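Long-range contact in exoglucanase A (Cellulomonas fimi, PDB 7CBD), which hydrolyses the beta-1,4-glucosidic bonds of cellulose with inversion at the anomeric carbon, releasing cellobiose from non-reducing chain ends through this catalytic domain: residues Tyr10-Trp21 and Asp359-Glu369. Residues are numbered along the deposited sequence; the frame is centred on the assembly and turned at random.
Sequences YAGAVQYVNPTW and DAFVWIKPPGE
From the first turn of its helix, W21 reaches across to P366 and P367. CB, with CG anti to the backbone N (chi1 174°), sends the indole toward the two prolines. CD1 meets P366 CB at 3.5 Å, a carbon that lies over one ring face; NE1 donates to P367 O at 2.9 Å, nearly straight (161°) and almost in the indole plane. CZ2 then brushes P367 CD, and CH2 ends 4.1 Å from W363 CZ3, arriving at the edge of that ring. A leucine here would probably leave P367 O without its indole donor and open a gap beside W363. Farther along, a water links Q15 OE1 to W363 N, 2.8 Å from each, and N90 also binds that OE1. At the other end A360 CB sits over a face of the Y10 ring, 3.9 Å from its centroid, while V362 CG1 touches Y10 CE1; Y10 OH goes on to N90. The contact bridges the split in the family 6 distorted barrel: strand 14-15 runs parallel to 87-93, strand 358-362 to 291-295, and Y10 and V362 each touch both of those neighbouring strands, with helix 69-83 packed against Y16-T20.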
# COMPACT_ATOMS: atom_id res chain seq x y z
N TYR A 10 13.75 -4.27 9.31
CA TYR A 10 14.38 -3.54 8.22
C TYR A 10 15.72 -2.92 8.60
O TYR A 10 16.50 -2.59 7.70
CB TYR A 10 13.45 -2.43 7.72
CG TYR A 10 12.15 -2.93 7.13
CD1 TYR A 10 12.04 -3.20 5.77
CD2 TYR A 10 11.02 -3.12 7.92
CE1 TYR A 10 10.85 -3.65 5.21
CE2 TYR A 10 9.82 -3.57 7.38
CZ TYR A 10 9.74 -3.82 6.03
OH TYR A 10 8.55 -4.27 5.52
N ALA A 11 16.01 -2.75 9.89
CA ALA A 11 17.22 -2.04 10.28
C ALA A 11 18.46 -2.82 9.86
O ALA A 11 18.62 -3.99 10.22
CB ALA A 11 17.23 -1.78 11.79
N GLY A 12 19.34 -2.18 9.08
CA GLY A 12 20.53 -2.84 8.60
C GLY A 12 20.29 -3.94 7.59
O GLY A 12 21.22 -4.71 7.30
N ALA A 13 19.09 -4.03 7.03
CA ALA A 13 18.72 -5.12 6.15
C ALA A 13 18.54 -4.63 4.72
O ALA A 13 18.34 -3.45 4.46
CB ALA A 13 17.41 -5.77 6.64
N VAL A 14 18.60 -5.58 3.80
CA VAL A 14 18.17 -5.36 2.42
C VAL A 14 16.74 -5.86 2.29
O VAL A 14 16.22 -6.57 3.16
CB VAL A 14 19.14 -6.06 1.42
CG1 VAL A 14 19.09 -7.57 1.60
CG2 VAL A 14 18.87 -5.66 -0.01
N GLN A 15 16.07 -5.50 1.19
CA GLN A 15 14.73 -5.97 0.90
C GLN A 15 14.71 -6.81 -0.37
O GLN A 15 15.46 -6.55 -1.32
CB GLN A 15 13.74 -4.81 0.78
CG GLN A 15 13.62 -3.98 2.05
CD GLN A 15 12.55 -2.92 1.92
OE1 GLN A 15 11.41 -3.20 1.53
NE2 GLN A 15 12.90 -1.68 2.25
N TYR A 16 13.83 -7.81 -0.40
CA TYR A 16 13.70 -8.69 -1.56
C TYR A 16 13.29 -7.92 -2.80
O TYR A 16 12.36 -7.12 -2.76
CB TYR A 16 12.63 -9.73 -1.27
CG TYR A 16 12.28 -10.66 -2.41
CD1 TYR A 16 13.17 -11.63 -2.84
CD2 TYR A 16 11.04 -10.60 -3.04
CE1 TYR A 16 12.86 -12.49 -3.87
CE2 TYR A 16 10.71 -11.46 -4.08
CZ TYR A 16 11.62 -12.42 -4.48
OH TYR A 16 11.33 -13.30 -5.50
N VAL A 17 13.96 -8.22 -3.91
CA VAL A 17 13.57 -7.70 -5.22
C VAL A 17 12.94 -8.83 -6.02
O VAL A 17 13.54 -9.90 -6.19
CB VAL A 17 14.78 -7.07 -5.95
CG1 VAL A 17 14.38 -6.57 -7.33
CG2 VAL A 17 15.35 -5.94 -5.12
N ASN A 18 11.72 -8.60 -6.51
CA ASN A 18 10.91 -9.60 -7.19
C ASN A 18 11.32 -9.69 -8.65
O ASN A 18 11.05 -8.76 -9.42
CB ASN A 18 9.44 -9.22 -7.03
CG ASN A 18 8.50 -10.13 -7.78
OD1 ASN A 18 8.92 -11.04 -8.50
ND2 ASN A 18 7.20 -9.90 -7.62
N PRO A 19 11.96 -10.78 -9.08
CA PRO A 19 12.44 -10.84 -10.48
C PRO A 19 11.32 -10.86 -11.50
O PRO A 19 11.55 -10.46 -12.65
CB PRO A 19 13.27 -12.13 -10.52
CG PRO A 19 12.68 -12.97 -9.44
CD PRO A 19 12.23 -12.03 -8.35
N THR A 20 10.13 -11.33 -11.13
CA THR A 20 9.01 -11.34 -12.07
C THR A 20 8.54 -9.92 -12.35
O THR A 20 8.34 -9.52 -13.51
CB THR A 20 7.88 -12.20 -11.51
OG1 THR A 20 8.40 -13.48 -11.16
CG2 THR A 20 6.75 -12.37 -12.54
N TRP A 21 8.38 -9.11 -11.29
CA TRP A 21 8.02 -7.72 -11.49
C TRP A 21 9.15 -6.95 -12.17
O TRP A 21 8.90 -6.14 -13.06
CB TRP A 21 7.64 -7.08 -10.15
CG TRP A 21 7.39 -5.61 -10.23
CD1 TRP A 21 6.24 -4.97 -10.61
CD2 TRP A 21 8.33 -4.57 -9.91
NE1 TRP A 21 6.41 -3.61 -10.55
CE2 TRP A 21 7.69 -3.34 -10.12
CE3 TRP A 21 9.66 -4.58 -9.47
CZ2 TRP A 21 8.32 -2.12 -9.90
CZ3 TRP A 21 10.29 -3.37 -9.25
CH2 TRP A 21 9.62 -2.15 -9.47
N ASP A 359 9.84 2.50 10.59
CA ASP A 359 10.80 1.41 10.40
C ASP A 359 11.44 1.47 9.02
O ASP A 359 12.61 1.09 8.86
CB ASP A 359 10.10 0.05 10.54
CG ASP A 359 9.82 -0.33 11.99
OD1 ASP A 359 10.31 0.34 12.93
OD2 ASP A 359 9.10 -1.32 12.18
N ALA A 360 10.69 1.90 8.00
CA ALA A 360 11.12 1.88 6.61
C ALA A 360 10.07 2.55 5.74
O ALA A 360 8.89 2.64 6.12
CB ALA A 360 11.34 0.46 6.11
N PHE A 361 10.51 3.02 4.58
CA PHE A 361 9.63 3.20 3.43
C PHE A 361 9.71 1.93 2.59
O PHE A 361 10.80 1.36 2.43
CB PHE A 361 10.04 4.40 2.57
CG PHE A 361 9.92 5.72 3.28
CD1 PHE A 361 8.86 5.96 4.15
CD2 PHE A 361 10.85 6.73 3.07
CE1 PHE A 361 8.74 7.17 4.80
CE2 PHE A 361 10.73 7.95 3.72
CZ PHE A 361 9.68 8.17 4.59
N VAL A 362 8.56 1.49 2.08
CA VAL A 362 8.44 0.24 1.34
C VAL A 362 7.57 0.51 0.12
O VAL A 362 6.78 1.45 0.09
CB VAL A 362 7.82 -0.88 2.20
CG1 VAL A 362 8.81 -1.39 3.22
CG2 VAL A 362 6.57 -0.35 2.91
N TRP A 363 7.73 -0.34 -0.90
CA TRP A 363 6.81 -0.38 -2.04
C TRP A 363 5.97 -1.64 -1.86
O TRP A 363 6.39 -2.74 -2.25
CB TRP A 363 7.55 -0.38 -3.37
CG TRP A 363 8.12 0.94 -3.74
CD1 TRP A 363 8.09 2.10 -3.00
CD2 TRP A 363 8.80 1.26 -4.95
NE1 TRP A 363 8.72 3.12 -3.70
CE2 TRP A 363 9.17 2.62 -4.89
CE3 TRP A 363 9.15 0.51 -6.09
CZ2 TRP A 363 9.86 3.25 -5.93
CZ3 TRP A 363 9.84 1.14 -7.11
CH2 TRP A 363 10.19 2.50 -7.02
N ILE A 364 4.80 -1.48 -1.26
CA ILE A 364 3.92 -2.63 -1.09
C ILE A 364 3.17 -2.91 -2.38
O ILE A 364 3.32 -3.98 -2.98
CB ILE A 364 2.98 -2.45 0.13
CG1 ILE A 364 3.78 -2.22 1.41
CG2 ILE A 364 2.11 -3.68 0.28
CD1 ILE A 364 4.79 -3.31 1.76
N LYS A 365 2.39 -1.95 -2.87
CA LYS A 365 1.85 -2.07 -4.22
C LYS A 365 3.00 -1.97 -5.22
O LYS A 365 3.84 -1.07 -5.10
CB LYS A 365 0.87 -0.93 -4.47
CG LYS A 365 0.26 -0.94 -5.86
CD LYS A 365 -0.75 -2.07 -6.01
CE LYS A 365 -1.41 -2.03 -7.38
NZ LYS A 365 -2.54 -2.99 -7.51
N PRO A 366 3.09 -2.86 -6.21
CA PRO A 366 4.18 -2.75 -7.21
C PRO A 366 3.81 -1.76 -8.29
O PRO A 366 2.78 -1.93 -8.97
CB PRO A 366 4.28 -4.18 -7.78
CG PRO A 366 3.51 -5.07 -6.79
CD PRO A 366 2.40 -4.16 -6.31
N PRO A 367 4.60 -0.70 -8.48
CA PRO A 367 4.28 0.28 -9.52
C PRO A 367 4.11 -0.39 -10.88
O PRO A 367 4.90 -1.24 -11.28
CB PRO A 367 5.49 1.22 -9.51
CG PRO A 367 6.00 1.14 -8.10
CD PRO A 367 5.78 -0.29 -7.68
N GLY A 368 3.05 0.02 -11.58
CA GLY A 368 2.72 -0.54 -12.88
C GLY A 368 1.56 -1.51 -12.87
O GLY A 368 0.94 -1.73 -13.91
N GLU A 369 1.25 -2.10 -11.71
CA GLU A 369 0.11 -3.01 -11.62
C GLU A 369 -1.17 -2.21 -11.41
O GLU A 369 -1.23 -1.33 -10.54
CB GLU A 369 0.33 -4.00 -10.48
CG GLU A 369 1.45 -4.98 -10.80
CD GLU A 369 1.66 -6.06 -9.76
OE1 GLU A 369 0.89 -6.15 -8.78
OE2 GLU A 369 2.61 -6.84 -9.95
O HOH W 1 9.74 -2.31 -0.55